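Local coordinates for protein peptidase M28 (Shewanella amazonensis SB2B, PDB 3IIB) that probably acts as a zinc-dependent metallopeptidase of family M28, with carboxypeptidase or dipeptidase activity, holding zinc ions in its active site, at residues G59-Y64 and H283-P288; A80-P85 and A206-A211; L305-G310 and V377-A382. All blocks are in the same frame, centred on the assembly; numbering follows the deposited sequence.

Contact 1 (G59-Y64 and H283-P288); sequences GFDRVY and HILDLP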
loop_
_atom_site.group_PDB
_atom_site.type_symbol
_atom_site.label_atom_id
_atom_site.label_comp_id
_atom_site.label_asym_id
_atom_site.label_seq_id
_atom_site.Cartn_x
_atom_site.Cartn_y
_atom_site.Cartn_z
ATOM N N GLY A 59 34.231 -6.526 13.371
ATOM C CA GLY A 59 35.584 -7.059 13.469
ATOM C C GLY A 59 36.300 -7.361 12.171
ATOM O O GLY A 59 37.283 -8.101 12.171
ATOM N N PHE A 60 35.848 -6.779 11.059
ATOM C CA PHE A 60 36.524 -7.025 9.782
ATOM C C PHE A 60 37.968 -6.587 9.849
ATOM O O PHE A 60 38.342 -5.711 10.617
ATOM C CB PHE A 60 35.792 -6.394 8.591
ATOM C CG PHE A 60 34.512 -7.132 8.227
ATOM C CD1 PHE A 60 34.581 -8.352 7.593
ATOM C CD2 PHE A 60 33.291 -6.665 8.600
ATOM C CE1 PHE A 60 33.425 -9.046 7.302
ATOM C CE2 PHE A 60 32.114 -7.364 8.314
ATOM C CZ PHE A 60 32.173 -8.523 7.672
ATOM N N ASP A 61 38.793 -7.228 9.041
ATOM C CA ASP A 61 40.234 -6.981 9.086
ATOM C C ASP A 61 40.627 -5.604 8.563
ATOM O O ASP A 61 41.523 -4.957 9.130
ATOM C CB ASP A 61 40.968 -8.067 8.344
ATOM C CG ASP A 61 40.809 -9.429 9.003
ATOM O OD1 ASP A 61 41.215 -9.520 10.155
ATOM O OD2 ASP A 61 40.281 -10.389 8.398
ATOM N N ARG A 62 39.948 -5.139 7.529
ATOM C CA ARG A 62 40.058 -3.739 7.083
ATOM C C ARG A 62 38.669 -3.210 6.829
ATOM O O ARG A 62 37.763 -3.940 6.398
ATOM C CB ARG A 62 40.867 -3.643 5.779
ATOM C CG ARG A 62 42.320 -4.072 5.932
ATOM C CD ARG A 62 43.107 -3.950 4.594
ATOM N NE ARG A 62 43.118 -2.579 4.073
ATOM C CZ ARG A 62 43.148 -2.252 2.775
ATOM N NH1 ARG A 62 43.118 -3.191 1.813
ATOM N NH2 ARG A 62 43.163 -0.962 2.427
ATOM N N VAL A 63 38.500 -1.937 7.138
ATOM C CA VAL A 63 37.264 -1.219 6.885
ATOM C C VAL A 63 37.673 0.166 6.453
ATOM O O VAL A 63 38.402 0.864 7.177
ATOM C CB VAL A 63 36.316 -1.136 8.162
ATOM C CG1 VAL A 63 35.069 -0.273 7.870
ATOM C CG2 VAL A 63 35.911 -2.527 8.684
ATOM N N TYR A 64 37.222 0.571 5.274
ATOM C CA TYR A 64 37.639 1.868 4.718
ATOM C C TYR A 64 36.643 2.329 3.686
ATOM O O TYR A 64 35.717 1.599 3.323
ATOM C CB TYR A 64 39.043 1.781 4.139
ATOM C CG TYR A 64 39.267 0.728 3.095
ATOM C CD1 TYR A 64 39.488 -0.598 3.449
ATOM C CD2 TYR A 64 39.297 1.054 1.749
ATOM C CE1 TYR A 64 39.727 -1.574 2.457
ATOM C CE2 TYR A 64 39.514 0.103 0.779
ATOM C CZ TYR A 64 39.734 -1.207 1.130
ATOM O OH TYR A 64 39.980 -2.145 0.141
ATOM N N HIS A 283 29.937 -14.356 8.907
ATOM C CA HIS A 283 29.981 -15.803 9.197
ATOM C C HIS A 283 31.311 -16.416 8.774
ATOM O O HIS A 283 31.802 -17.342 9.415
ATOM C CB HIS A 283 28.803 -16.540 8.567
ATOM C CG HIS A 283 27.494 -16.185 9.192
ATOM N ND1 HIS A 283 27.242 -16.362 10.537
ATOM C CD2 HIS A 283 26.388 -15.606 8.676
ATOM C CE1 HIS A 283 26.034 -15.897 10.818
ATOM N NE2 HIS A 283 25.488 -15.458 9.699
ATOM N N ILE A 284 31.854 -15.946 7.661
ATOM C CA ILE A 284 33.156 -16.431 7.174
ATOM C C ILE A 284 34.285 -15.971 8.109
ATOM O O ILE A 284 35.169 -16.776 8.504
ATOM C CB ILE A 284 33.395 -16.030 5.710
ATOM C CG1 ILE A 284 32.474 -16.844 4.800
ATOM C CG2 ILE A 284 34.921 -16.223 5.336
ATOM C CD1 ILE A 284 32.433 -16.372 3.325
ATOM N N LEU A 285 34.206 -14.703 8.511
ATOM C CA LEU A 285 35.165 -14.121 9.464
ATOM C C LEU A 285 35.212 -14.896 10.777
ATOM O O LEU A 285 36.312 -15.052 11.383
ATOM C CB LEU A 285 34.831 -12.625 9.717
ATOM C CG LEU A 285 35.785 -11.751 10.551
ATOM C CD1 LEU A 285 37.114 -11.526 9.833
ATOM C CD2 LEU A 285 35.100 -10.372 10.840
ATOM N N ASP A 286 34.040 -15.395 11.206
ATOM C CA ASP A 286 33.893 -16.225 12.395
ATOM C C ASP A 286 34.536 -17.596 12.295
ATOM O O ASP A 286 34.686 -18.248 13.314
ATOM C CB ASP A 286 32.414 -16.516 12.711
ATOM C CG ASP A 286 31.640 -15.306 13.188
ATOM O OD1 ASP A 286 32.272 -14.312 13.581
ATOM O OD2 ASP A 286 30.375 -15.378 13.158
ATOM N N LEU A 287 34.849 -18.084 11.097
ATOM C CA LEU A 287 35.450 -19.418 10.979
ATOM C C LEU A 287 36.820 -19.448 11.616
ATOM O O LEU A 287 37.540 -18.455 11.595
ATOM C CB LEU A 287 35.606 -19.798 9.531
ATOM C CG LEU A 287 34.351 -20.026 8.712
ATOM C CD1 LEU A 287 34.772 -20.141 7.240
ATOM C CD2 LEU A 287 33.635 -21.282 9.182
ATOM N N PRO A 288 37.220 -20.606 12.159
ATOM C CA PRO A 288 38.615 -20.780 12.565
ATOM C C PRO A 288 39.619 -20.805 11.391
ATOM O O PRO A 288 40.796 -20.510 11.579
ATOM C CB PRO A 288 38.595 -22.122 13.332
ATOM C CG PRO A 288 37.397 -22.835 12.872
ATOM C CD PRO A 288 36.411 -21.821 12.339
#
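L285 and F60 meet by a CH-pi contact: methyl CD2 of L285 sits over one face of the F60 ring, 4.2 Å from the ring centroid and 24° off the ring normal. The methyl is displaced toward the rim, nearest CD1 of F60. The same methyl also presses on backbone, lying 3.4 Å from the carbonyl O of G59 and close to the peptide that joins G59 to F60. The second branch of the fork, CD1 of L285, touches D61 alongside, 3.7 Å from carboxylate oxygen OD2. No hydrogen bond crosses between the segments; on the 283-288 side the contact is made by L285. Its CG stands anti to the backbone N (chi1 -173°), which carries both methyls out toward the turn. An alanine here would probably strip that face of the F60 ring of its methyl cover and open a gap beside the G59 carbonyl.

Around this centre, F60 is buried, its ring also packing on L55 of helix 42-57 and on A240 and V242 of strand 220-242. OD2 of D61 accepts a hydrogen bond from the backbone N of K243, which helps hold the carboxylate beside L285. G59 closes the preceding helix in a Schellman motif, and its positive phi (85°) would jam a side chain against the preceding carbonyl. D61 and R62 together face E241 as a classic beta bulge, and R62 NH1 forms a salt bridge with OE1 of E241. Next to L285, I284 packs on helices 413-432 and 3-19. The arrangement is thus a connection from helix 42-57, closed by a Schellman motif, into strand 62-84 through a classic bulge, laid against the C-terminal part of helix 267-285 in the M28 peptidase fold.

Contact 2 (A80-P85 and A206-A211); sequences ASILSP and ADLINA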
loop_
_atom_site.group_PDB
_atom_site.type_symbol
_atom_site.label_atom_id
_atom_site.label_comp_id
_atom_site.label_asym_id
_atom_site.label_seq_id
_atom_site.Cartn_x
_atom_site.Cartn_y
_atom_site.Cartn_z
ATOM N N ALA A 80 -1.012 16.100 -7.298
ATOM C CA ALA A 80 -1.664 16.013 -8.595
ATOM C C ALA A 80 -3.132 15.672 -8.422
ATOM O O ALA A 80 -3.540 15.065 -7.429
ATOM C CB ALA A 80 -0.973 15.010 -9.482
ATOM N N SER A 81 -3.943 16.138 -9.352
ATOM C CA SER A 81 -5.351 15.723 -9.358
ATOM C C SER A 81 -5.917 15.733 -10.760
ATOM O O SER A 81 -5.355 16.333 -11.682
ATOM C CB SER A 81 -6.166 16.611 -8.425
ATOM O OG SER A 81 -6.191 17.915 -8.935
ATOM N N ILE A 82 -7.028 15.031 -10.945
ATOM C CA ILE A 82 -7.783 15.151 -12.188
ATOM C C ILE A 82 -8.747 16.306 -12.024
ATOM O O ILE A 82 -9.474 16.399 -11.015
ATOM C CB ILE A 82 -8.545 13.868 -12.451
ATOM C CG1 ILE A 82 -7.554 12.733 -12.774
ATOM C CG2 ILE A 82 -9.510 14.068 -13.578
ATOM C CD1 ILE A 82 -8.351 11.360 -12.740
ATOM N N LEU A 83 -8.733 17.211 -12.997
ATOM C CA LEU A 83 -9.623 18.389 -12.990
ATOM C C LEU A 83 -10.927 18.133 -13.727
ATOM O O LEU A 83 -11.976 18.684 -13.349
ATOM C CB LEU A 83 -8.921 19.621 -13.585
ATOM C CG LEU A 83 -7.633 20.092 -12.895
ATOM C CD1 LEU A 83 -7.050 21.306 -13.660
ATOM C CD2 LEU A 83 -7.866 20.459 -11.451
ATOM N N SER A 84 -10.853 17.301 -14.757
ATOM C CA SER A 84 -12.004 16.946 -15.562
ATOM C C SER A 84 -11.707 15.662 -16.338
ATOM O O SER A 84 -10.561 15.368 -16.648
ATOM C CB SER A 84 -12.396 18.099 -16.505
ATOM O OG SER A 84 -11.366 18.372 -17.417
ATOM N N PRO A 85 -12.763 14.871 -16.650
ATOM C CA PRO A 85 -14.215 15.119 -16.471
ATOM C C PRO A 85 -14.767 15.046 -15.015
ATOM O O PRO A 85 -15.728 15.724 -14.699
ATOM C CB PRO A 85 -14.838 14.029 -17.312
ATOM C CG PRO A 85 -13.824 12.909 -17.316
ATOM C CD PRO A 85 -12.498 13.559 -17.249
ATOM N N ALA A 206 -3.724 5.289 -12.493
ATOM C CA ALA A 206 -3.589 5.086 -13.929
ATOM C C ALA A 206 -4.842 4.324 -14.430
ATOM O O ALA A 206 -5.391 4.664 -15.487
ATOM C CB ALA A 206 -2.319 4.308 -14.223
ATOM N N ASP A 207 -5.325 3.355 -13.620
ATOM C CA ASP A 207 -6.561 2.643 -13.950
ATOM C C ASP A 207 -7.726 3.661 -14.016
ATOM O O ASP A 207 -8.596 3.567 -14.870
ATOM C CB ASP A 207 -6.949 1.602 -12.909
ATOM C CG ASP A 207 -5.992 0.456 -12.829
ATOM O OD1 ASP A 207 -5.205 0.262 -13.793
ATOM O OD2 ASP A 207 -6.001 -0.224 -11.776
ATOM N N LEU A 208 -7.748 4.598 -13.073
ATOM C CA LEU A 208 -8.825 5.587 -13.010
ATOM C C LEU A 208 -8.837 6.476 -14.255
ATOM O O LEU A 208 -9.897 6.765 -14.829
ATOM C CB LEU A 208 -8.696 6.443 -11.750
ATOM C CG LEU A 208 -9.660 7.618 -11.579
ATOM C CD1 LEU A 208 -11.089 7.085 -11.490
ATOM C CD2 LEU A 208 -9.239 8.399 -10.287
ATOM N N ILE A 209 -7.653 6.916 -14.662
ATOM C CA ILE A 209 -7.534 7.792 -15.797
ATOM C C ILE A 209 -8.046 6.994 -17.023
ATOM O O ILE A 209 -8.793 7.509 -17.847
ATOM C CB ILE A 209 -6.111 8.267 -16.011
ATOM C CG1 ILE A 209 -5.724 9.278 -14.937
ATOM C CG2 ILE A 209 -5.970 8.924 -17.400
ATOM C CD1 ILE A 209 -4.278 9.878 -15.074
ATOM N N ASN A 210 -7.643 5.736 -17.121
ATOM C CA ASN A 210 -8.075 4.877 -18.229
ATOM C C ASN A 210 -9.608 4.771 -18.287
ATOM O O ASN A 210 -10.192 4.866 -19.366
ATOM C CB ASN A 210 -7.495 3.466 -18.114
ATOM C CG ASN A 210 -6.046 3.350 -18.613
ATOM O OD1 ASN A 210 -5.536 4.189 -19.375
ATOM N ND2 ASN A 210 -5.402 2.241 -18.231
ATOM N N ALA A 211 -10.254 4.568 -17.139
ATOM C CA ALA A 211 -11.725 4.448 -17.049
ATOM C C ALA A 211 -12.443 5.704 -17.562
ATOM O O ALA A 211 -13.509 5.627 -18.179
ATOM C CB ALA A 211 -12.116 4.182 -15.595
#
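One side chain, mainly its terminal methyl, carries the strand's part of the contact: CD1 of I82 makes the closest approaches, meeting L208 and I209 from successive positions of the helix. It lies 3.9 Å from CD2 of L208 and 4.0 Å from CG1 of I209, with CG of L208 only slightly farther off. The interaction is purely apolar, without a hydrogen bond between the segments, and the nearest CA atoms, those of I82 and I209, are 8.2 Å apart.

The reach of I82 comes from its extended outer arm. CB points toward the helix, CG1 lies anti to the carbonyl carbon (chi1 -68°), and chi2 of 168° stretches CD1 away from the strand. L208 leans in from the side: its CG is anti to the backbone N (chi1 174°), and branch CD2 supplies the methyl that meets I82. I209 offers the flank of its chain, the CG1 methylene, instead of its terminal methyl. Both helix side chains cross I82 at a slant.

I82 and I209 are buried, each with further partners in the sheet: I82 packs on L90 of strand 88-94, and I209 on I170 of strand 168-172. L208 reaches beyond the chain, packing on V32 of the second subunit, so the outer side of the contact borders the dimer interface. The polar residues of the helix turn elsewhere, D207 in a salt bridge with R172 and N210 hydrogen-bonded to R112 and D135. Beyond I82 the strand carries a classic beta bulge, L83 and S84 facing V220, and a cis peptide bond precedes P85. The contact is characteristic of alpha/beta layering, helix 203-213 resting on the mixed sheet by aliphatic side chains at the far end of the long strand 62-84.

Contact 3 (L305-G310 and V377-A382); sequences LGLLGG and VSMLPA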
loop_
_atom_site.group_PDB
_atom_site.type_symbol
_atom_site.label_atom_id
_atom_site.label_comp_id
_atom_site.label_asym_id
_atom_site.label_seq_id
_atom_site.Cartn_x
_atom_site.Cartn_y
_atom_site.Cartn_z
ATOM N N LEU A 305 21.519 6.346 -8.989
ATOM C CA LEU A 305 21.760 7.472 -9.864
ATOM C C LEU A 305 22.571 7.073 -11.108
ATOM O O LEU A 305 23.099 7.939 -11.798
ATOM C CB LEU A 305 22.472 8.593 -9.106
ATOM C CG LEU A 305 21.781 9.022 -7.801
ATOM C CD1 LEU A 305 22.550 10.256 -7.248
ATOM C CD2 LEU A 305 20.284 9.326 -7.983
ATOM N N GLY A 306 22.672 5.780 -11.398
ATOM C CA GLY A 306 23.410 5.328 -12.567
ATOM C C GLY A 306 24.706 4.590 -12.288
ATOM O O GLY A 306 25.699 4.757 -13.007
ATOM N N LEU A 307 24.697 3.725 -11.280
ATOM C CA LEU A 307 25.880 2.917 -10.972
ATOM C C LEU A 307 27.130 3.764 -10.742
ATOM O O LEU A 307 28.216 3.341 -11.039
ATOM C CB LEU A 307 26.185 1.895 -12.073
ATOM C CG LEU A 307 25.030 1.185 -12.749
ATOM C CD1 LEU A 307 25.565 0.195 -13.826
ATOM C CD2 LEU A 307 24.152 0.514 -11.710
ATOM N N LEU A 308 26.988 4.959 -10.193
ATOM C CA LEU A 308 28.140 5.842 -10.074
ATOM C C LEU A 308 29.264 5.251 -9.212
ATOM O O LEU A 308 30.423 5.364 -9.555
ATOM C CB LEU A 308 27.721 7.213 -9.516
ATOM C CG LEU A 308 26.642 7.943 -10.332
ATOM C CD1 LEU A 308 26.334 9.303 -9.712
ATOM C CD2 LEU A 308 27.006 8.076 -11.820
ATOM N N GLY A 309 28.920 4.645 -8.075
ATOM C CA GLY A 309 29.929 4.005 -7.260
ATOM C C GLY A 309 30.542 2.788 -7.914
ATOM O O GLY A 309 31.741 2.601 -7.835
ATOM N N GLY A 310 29.739 1.982 -8.591
ATOM C CA GLY A 310 30.309 0.852 -9.329
ATOM C C GLY A 310 31.301 1.275 -10.409
ATOM O O GLY A 310 32.382 0.693 -10.531
ATOM N N VAL A 377 28.455 -4.464 -10.514
ATOM C CA VAL A 377 29.562 -5.244 -11.068
ATOM C C VAL A 377 29.388 -5.558 -12.556
ATOM O O VAL A 377 30.205 -6.268 -13.160
ATOM C CB VAL A 377 29.794 -6.558 -10.258
ATOM C CG1 VAL A 377 30.051 -6.208 -8.814
ATOM C CG2 VAL A 377 28.607 -7.523 -10.413
ATOM N N SER A 378 28.342 -4.988 -13.158
ATOM C CA SER A 378 27.951 -5.367 -14.515
ATOM C C SER A 378 28.940 -4.833 -15.549
ATOM O O SER A 378 28.917 -5.290 -16.689
ATOM C CB SER A 378 26.536 -4.883 -14.843
ATOM O OG SER A 378 26.448 -3.462 -14.844
HETATM N N MSE A 379 29.812 -3.885 -15.148
HETATM C CA MSE A 379 30.803 -3.321 -16.077
HETATM C C MSE A 379 32.110 -4.097 -16.039
HETATM O O MSE A 379 33.037 -3.867 -16.819
HETATM C CB MSE A 379 31.012 -1.815 -15.822
HETATM C CG MSE A 379 31.837 -1.470 -14.628
HETATM SE SE MSE A 379 30.992 -1.901 -12.966
HETATM C CE MSE A 379 29.464 -0.746 -13.092
ATOM N N LEU A 380 32.202 -5.051 -15.125
ATOM C CA LEU A 380 33.460 -5.682 -14.859
ATOM C C LEU A 380 33.843 -6.798 -15.848
ATOM O O LEU A 380 35.015 -6.937 -16.169
ATOM C CB LEU A 380 33.545 -6.163 -13.386
ATOM C CG LEU A 380 33.349 -5.108 -12.281
ATOM C CD1 LEU A 380 33.534 -5.784 -10.920
ATOM C CD2 LEU A 380 34.318 -3.918 -12.460
ATOM N N PRO A 381 32.861 -7.566 -16.364
ATOM C CA PRO A 381 33.253 -8.551 -17.397
ATOM C C PRO A 381 33.922 -7.985 -18.619
ATOM O O PRO A 381 34.835 -8.607 -19.136
ATOM C CB PRO A 381 31.937 -9.245 -17.753
ATOM C CG PRO A 381 31.144 -9.190 -16.429
ATOM C CD PRO A 381 31.497 -7.783 -15.901
ATOM N N ALA A 382 33.497 -6.793 -19.070
ATOM C CA ALA A 382 34.125 -6.164 -20.197
ATOM C C ALA A 382 35.582 -5.800 -19.879
ATOM O O ALA A 382 36.364 -5.605 -20.795
ATOM C CB ALA A 382 33.316 -4.900 -20.626
#
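L307, the N-cap residue of helix 308-316, and M379, a selenomethionine in a type I beta turn from V377 to L380, join the start of a helix to a loop of the zinc peptidase fold. The tight part lies at buried G310. SE of M379 lies 3.8 Å from carbonyl O of G310, and terminal CE of M379 comes 3.8 Å from the carbonyl C of G310. A CB on this glycine would probably crowd that methyl. M379 gets there by folding back on itself, bent at both chi2 (-68°) and chi3 (-63°), and it packs further on K311 and A314 of the same helix. CD1 of L307 makes a 4.1 Å contact with CE of M379 as the two side chains pass in opposite directions.

The looser, more open side is where L307 meets S378, both partly exposed. The L307 side chain lies about 4 Å from that of E303, a zinc-binding residue of this protein that holds no zinc in this chain, and about 8 Å from a bound zinc ion. CD1 of L307 ends 3.9 Å from OG of S378, a hydroxyl whose hydrogen bond is made instead with the carbonyl O of P375.

Contacts 1 and 2 both use strand 62-84, at its two ends and on opposite sides of the chain's centre, about 54 Å apart between contact centres. Contact 2 is the buried one, aliphatic throughout and close to the second subunit; contact 1 is partly buried, with an aromatic face on its inner side and a carboxylate outside. Contact 3, also partly buried, lies nearest the centre of the chain and is the one beside the zinc site, where a selenomethionine lies on helix backbone. None has a hydrogen bond between its segments. Along the chain, contact 2 is nested within the loop closed by contact 1, and contact 3 follows both.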